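Long-range contact in surface protein R28 (Streptococcus pyogenes, PDB 6S5Z), which is a cell-wall-anchored streptococcal surface protein, probably involved in infection, of which this chain is a Rib domain with an immunoglobulin-like fold: residues P50-V62 with T70-S82. Sequence-based numbering, arbitrary orientation.
With NA (sodium ion), chain C.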
loop_
_atom_site.group_PDB
_atom_site.type_symbol
_atom_site.label_atom_id
_atom_site.label_comp_id
_atom_site.label_asym_id
_atom_site.label_seq_id
_atom_site.Cartn_x
_atom_site.Cartn_y
_atom_site.Cartn_z
ATOM N N PRO A 50 0.412 8.623 -3.945
ATOM C CA PRO A 50 1.576 9.496 -4.141
ATOM C C PRO A 50 1.588 10.054 -5.560
ATOM O O PRO A 50 1.371 9.330 -6.533
ATOM C CB PRO A 50 2.764 8.567 -3.872
ATOM C CG PRO A 50 2.198 7.480 -2.948
ATOM C CD PRO A 50 0.778 7.276 -3.461
ATOM N N ASP A 51 1.840 11.355 -5.672
ATOM C CA ASP A 51 1.828 12.052 -6.958
ATOM C C ASP A 51 3.231 11.999 -7.558
ATOM O O ASP A 51 4.141 12.681 -7.087
ATOM C CB ASP A 51 1.338 13.489 -6.756
ATOM C CG ASP A 51 1.238 14.281 -8.048
ATOM O OD1 ASP A 51 1.524 13.744 -9.139
ATOM O OD2 ASP A 51 0.841 15.461 -7.963
ATOM N N THR A 52 3.413 11.197 -8.604
ATOM C CA THR A 52 4.726 11.080 -9.218
ATOM C C THR A 52 4.985 12.139 -10.276
ATOM O O THR A 52 6.020 12.066 -10.944
ATOM C CB THR A 52 4.906 9.703 -9.859
ATOM O OG1 THR A 52 3.943 9.557 -10.915
ATOM C CG2 THR A 52 4.747 8.583 -8.850
ATOM N N SER A 53 4.081 13.120 -10.450
ATOM C CA SER A 53 4.279 14.140 -11.480
ATOM C C SER A 53 5.389 15.122 -11.126
ATOM O O SER A 53 5.938 15.777 -12.019
ATOM C CB SER A 53 2.985 14.918 -11.728
ATOM O OG SER A 53 2.642 15.736 -10.618
ATOM N N THR A 54 5.737 15.231 -9.851
ATOM C CA THR A 54 6.899 15.972 -9.400
ATOM C C THR A 54 7.806 15.040 -8.617
ATOM O O THR A 54 7.333 14.128 -7.934
ATOM C CB THR A 54 6.499 17.112 -8.505
ATOM O OG1 THR A 54 5.743 16.568 -7.419
ATOM C CG2 THR A 54 5.653 18.092 -9.273
ATOM N N SER A 55 9.106 15.293 -8.698
ATOM C CA SER A 55 10.061 14.511 -7.931
ATOM C C SER A 55 10.044 14.965 -6.478
ATOM O O SER A 55 9.553 16.046 -6.147
ATOM C CB SER A 55 11.464 14.643 -8.522
ATOM O OG SER A 55 11.878 15.993 -8.543
ATOM N N GLY A 56 10.564 14.112 -5.604
ATOM C CA GLY A 56 10.642 14.416 -4.196
ATOM C C GLY A 56 10.274 13.197 -3.380
ATOM O O GLY A 56 10.214 12.075 -3.885
ATOM N N GLU A 57 10.079 13.422 -2.087
ATOM C CA GLU A 57 9.709 12.371 -1.153
ATOM C C GLU A 57 8.210 12.441 -0.938
ATOM O O GLU A 57 7.709 13.445 -0.422
ATOM C CB GLU A 57 10.452 12.546 0.170
ATOM C CG GLU A 57 11.947 12.482 0.027
ATOM C CD GLU A 57 12.450 11.101 -0.337
ATOM O OE1 GLU A 57 11.652 10.138 -0.299
ATOM O OE2 GLU A 57 13.652 10.976 -0.641
ATOM N N LYS A 58 7.498 11.377 -1.292
ATOM C CA LYS A 58 6.052 11.454 -1.226
ATOM C C LYS A 58 5.546 10.417 -0.238
ATOM O O LYS A 58 6.177 9.383 -0.006
ATOM C CB LYS A 58 5.416 11.247 -2.609
ATOM C CG LYS A 58 6.066 12.108 -3.711
ATOM C CD LYS A 58 6.025 13.583 -3.384
ATOM C CE LYS A 58 6.570 14.425 -4.535
ATOM N NZ LYS A 58 5.655 14.457 -5.703
ATOM N N ASP A 59 4.365 10.679 0.297
ATOM C CA ASP A 59 3.729 9.749 1.200
ATOM C C ASP A 59 2.431 9.305 0.555
ATOM O O ASP A 59 1.866 9.998 -0.300
ATOM C CB ASP A 59 3.426 10.385 2.566
ATOM C CG ASP A 59 4.677 10.665 3.391
ATOM O OD1 ASP A 59 5.507 9.754 3.564
ATOM O OD2 ASP A 59 4.819 11.805 3.881
ATOM N N GLY A 60 1.957 8.145 0.992
ATOM C CA GLY A 60 0.698 7.623 0.504
ATOM C C GLY A 60 0.160 6.644 1.522
ATOM O O GLY A 60 0.827 6.309 2.504
ATOM N N ILE A 61 -1.070 6.199 1.287
ATOM C CA ILE A 61 -1.721 5.217 2.147
ATOM C C ILE A 61 -2.299 4.111 1.280
ATOM O O ILE A 61 -3.052 4.379 0.335
ATOM C CB ILE A 61 -2.805 5.861 3.023
ATOM C CG1 ILE A 61 -2.174 6.975 3.874
ATOM C CG2 ILE A 61 -3.458 4.812 3.909
ATOM C CD1 ILE A 61 -3.177 7.850 4.569
ATOM N N VAL A 62 -1.915 2.875 1.582
ATOM C CA VAL A 62 -2.455 1.699 0.925
ATOM C C VAL A 62 -3.562 1.136 1.798
ATOM O O VAL A 62 -3.388 0.991 3.019
ATOM C CB VAL A 62 -1.357 0.652 0.688
ATOM C CG1 VAL A 62 -1.951 -0.646 0.092
ATOM C CG2 VAL A 62 -0.276 1.219 -0.209
ATOM N N THR A 70 -12.718 -6.823 6.306
ATOM C CA THR A 70 -12.019 -5.799 7.054
ATOM C C THR A 70 -10.853 -5.275 6.219
ATOM O O THR A 70 -10.428 -5.890 5.232
ATOM C CB THR A 70 -11.545 -6.329 8.409
ATOM O OG1 THR A 70 -10.648 -7.412 8.211
ATOM C CG2 THR A 70 -12.734 -6.826 9.239
ATOM N N VAL A 71 -10.327 -4.131 6.644
ATOM C CA VAL A 71 -9.388 -3.342 5.859
ATOM C C VAL A 71 -8.306 -2.807 6.780
ATOM O O VAL A 71 -8.599 -2.278 7.854
ATOM C CB VAL A 71 -10.108 -2.169 5.140
ATOM C CG1 VAL A 71 -9.128 -1.370 4.293
ATOM C CG2 VAL A 71 -11.253 -2.687 4.260
ATOM N N ASP A 72 -7.062 -2.893 6.330
ATOM C CA ASP A 72 -5.926 -2.280 7.003
ATOM C C ASP A 72 -5.462 -1.093 6.175
ATOM O O ASP A 72 -5.447 -1.161 4.944
ATOM C CB ASP A 72 -4.759 -3.270 7.163
ATOM C CG ASP A 72 -4.708 -3.921 8.529
ATOM O OD1 ASP A 72 -5.051 -3.242 9.525
ATOM O OD2 ASP A 72 -4.265 -5.100 8.615
ATOM N N ASP A 73 -5.128 0.006 6.851
ATOM C CA ASP A 73 -4.483 1.155 6.227
ATOM C C ASP A 73 -2.981 1.096 6.504
ATOM O O ASP A 73 -2.565 0.882 7.646
ATOM C CB ASP A 73 -5.057 2.468 6.761
ATOM C CG ASP A 73 -6.473 2.719 6.293
ATOM O OD1 ASP A 73 -6.900 2.123 5.280
ATOM O OD2 ASP A 73 -7.171 3.523 6.944
ATOM N N VAL A 74 -2.177 1.289 5.465
ATOM C CA VAL A 74 -0.728 1.182 5.576
ATOM C C VAL A 74 -0.093 2.444 5.010
ATOM O O VAL A 74 -0.227 2.724 3.816
ATOM C CB VAL A 74 -0.192 -0.066 4.854
ATOM C CG1 VAL A 74 1.310 -0.113 4.996
ATOM C CG2 VAL A 74 -0.839 -1.330 5.422
ATOM N N ASN A 75 0.592 3.203 5.867
ATOM C CA ASN A 75 1.333 4.377 5.426
ATOM C C ASN A 75 2.604 3.961 4.701
ATOM O O ASN A 75 3.376 3.137 5.206
ATOM C CB ASN A 75 1.686 5.265 6.621
ATOM C CG ASN A 75 0.460 5.819 7.308
ATOM O OD1 ASN A 75 -0.566 6.061 6.669
ATOM N ND2 ASN A 75 0.545 5.993 8.618
ATOM N N VAL A 76 2.834 4.546 3.530
ATOM C CA VAL A 76 3.974 4.200 2.685
ATOM C C VAL A 76 4.662 5.466 2.206
ATOM O O VAL A 76 4.127 6.570 2.284
ATOM C CB VAL A 76 3.585 3.331 1.472
ATOM C CG1 VAL A 76 2.815 2.086 1.889
ATOM C CG2 VAL A 76 2.755 4.171 0.478
ATOM N N LYS A 77 5.867 5.279 1.695
ATOM C CA LYS A 77 6.689 6.371 1.213
ATOM C C LYS A 77 7.191 6.015 -0.172
ATOM O O LYS A 77 7.539 4.860 -0.440
ATOM C CB LYS A 77 7.843 6.651 2.184
ATOM C CG LYS A 77 7.314 7.098 3.543
ATOM C CD LYS A 77 8.376 7.642 4.490
ATOM C CE LYS A 77 7.699 8.395 5.643
ATOM N NZ LYS A 77 8.617 9.289 6.404
ATOM N N VAL A 78 7.197 7.005 -1.056
ATOM C CA VAL A 78 7.689 6.830 -2.411
ATOM C C VAL A 78 8.651 7.970 -2.689
ATOM O O VAL A 78 8.297 9.147 -2.536
ATOM C CB VAL A 78 6.555 6.809 -3.456
ATOM C CG1 VAL A 78 7.134 6.644 -4.853
ATOM C CG2 VAL A 78 5.554 5.686 -3.183
ATOM N N THR A 79 9.867 7.625 -3.074
ATOM C CA THR A 79 10.844 8.599 -3.514
ATOM C C THR A 79 10.692 8.732 -5.017
ATOM O O THR A 79 10.676 7.725 -5.729
ATOM C CB THR A 79 12.260 8.139 -3.146
ATOM O OG1 THR A 79 12.312 7.867 -1.744
ATOM C CG2 THR A 79 13.288 9.207 -3.496
ATOM N N VAL A 80 10.510 9.954 -5.500
ATOM C CA VAL A 80 10.411 10.190 -6.932
ATOM C C VAL A 80 11.655 10.959 -7.358
ATOM O O VAL A 80 11.934 12.035 -6.820
ATOM C CB VAL A 80 9.123 10.941 -7.297
ATOM C CG1 VAL A 80 8.982 11.040 -8.807
ATOM C CG2 VAL A 80 7.916 10.237 -6.682
ATOM N N THR A 81 12.431 10.381 -8.273
ATOM C CA THR A 81 13.662 10.980 -8.780
ATOM C C THR A 81 13.418 11.738 -10.085
ATOM O O THR A 81 12.475 11.457 -10.831
ATOM C CB THR A 81 14.715 9.900 -9.027
ATOM O OG1 THR A 81 14.331 9.120 -10.164
ATOM C CG2 THR A 81 14.781 8.963 -7.846
ATOM N N SER A 82 14.310 12.678 -10.380
ATOM C CA SER A 82 14.238 13.424 -11.637
ATOM C C SER A 82 15.631 13.670 -12.220
ATOM O O SER A 82 16.605 13.838 -11.489
ATOM C CB SER A 82 13.524 14.759 -11.440
ATOM O OG SER A 82 14.408 15.722 -10.900
HETATM NA NA NA C . -3.339 -5.549 10.911
HETATM O O HOH W 1 3.770 7.889 4.874
HETATM O O HOH W 2 -4.589 -3.454 12.104
HETATM O O HOH W 3 -1.533 -6.350 12.661
HETATM O O HOH W 4 -1.524 -3.668 10.566
#
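Val-80 packs against the loop at Thr-54 and Ser-55 in the beta hairpin formed by strands 56-65 and 71-81 of this immunoglobulin-like Rib domain. The strands run antiparallel, at 158°. With chi1 at -174°, Val-80 CG1 lies opposite the backbone N and rests 3.6 Å from Thr-54 O. Its other methyl, CG2, meets Lys-58 CG at 4.0 Å. The backbones of Gly-56 and Val-80 exchange two hydrogen bonds, and the bond from Val-80 N to Gly-56 O is nearly straight (175°). At the bends of its chain the Lys-58 side chain turns back over the 51-54 loop, where NZ donates to Asp-51 O, Thr-54 O and Thr-54 OG1. Further along the same face, Val-62 CG2 and Val-76 CG1 touch at 3.8 Å, their side chains crossing at about a right angle. Trp-44 of strand 41-44 touches both valines and Pro-50. Pro-50 CG in turn reaches Val-78 CG2 at 3.8 Å. Gly-60 has no side chain, and the ring of Pro-50 packs over it on this face. The other face is mostly polar, with Ile-61 among its residues. Thr-79 OG1 donates to Glu-57 OE1 on its syn side and is also hydrogen-bonded to His-15 NE2. Near the start of strand 71-81, Asp-72 OD2 binds the sodium ion, together with the carbonyls of Lys-6 and Tyr-9. A water links Asp-59 to the backbone of Val-76, donating to Asp-59 OD1 and Val-76 O, each at 2.9 Å.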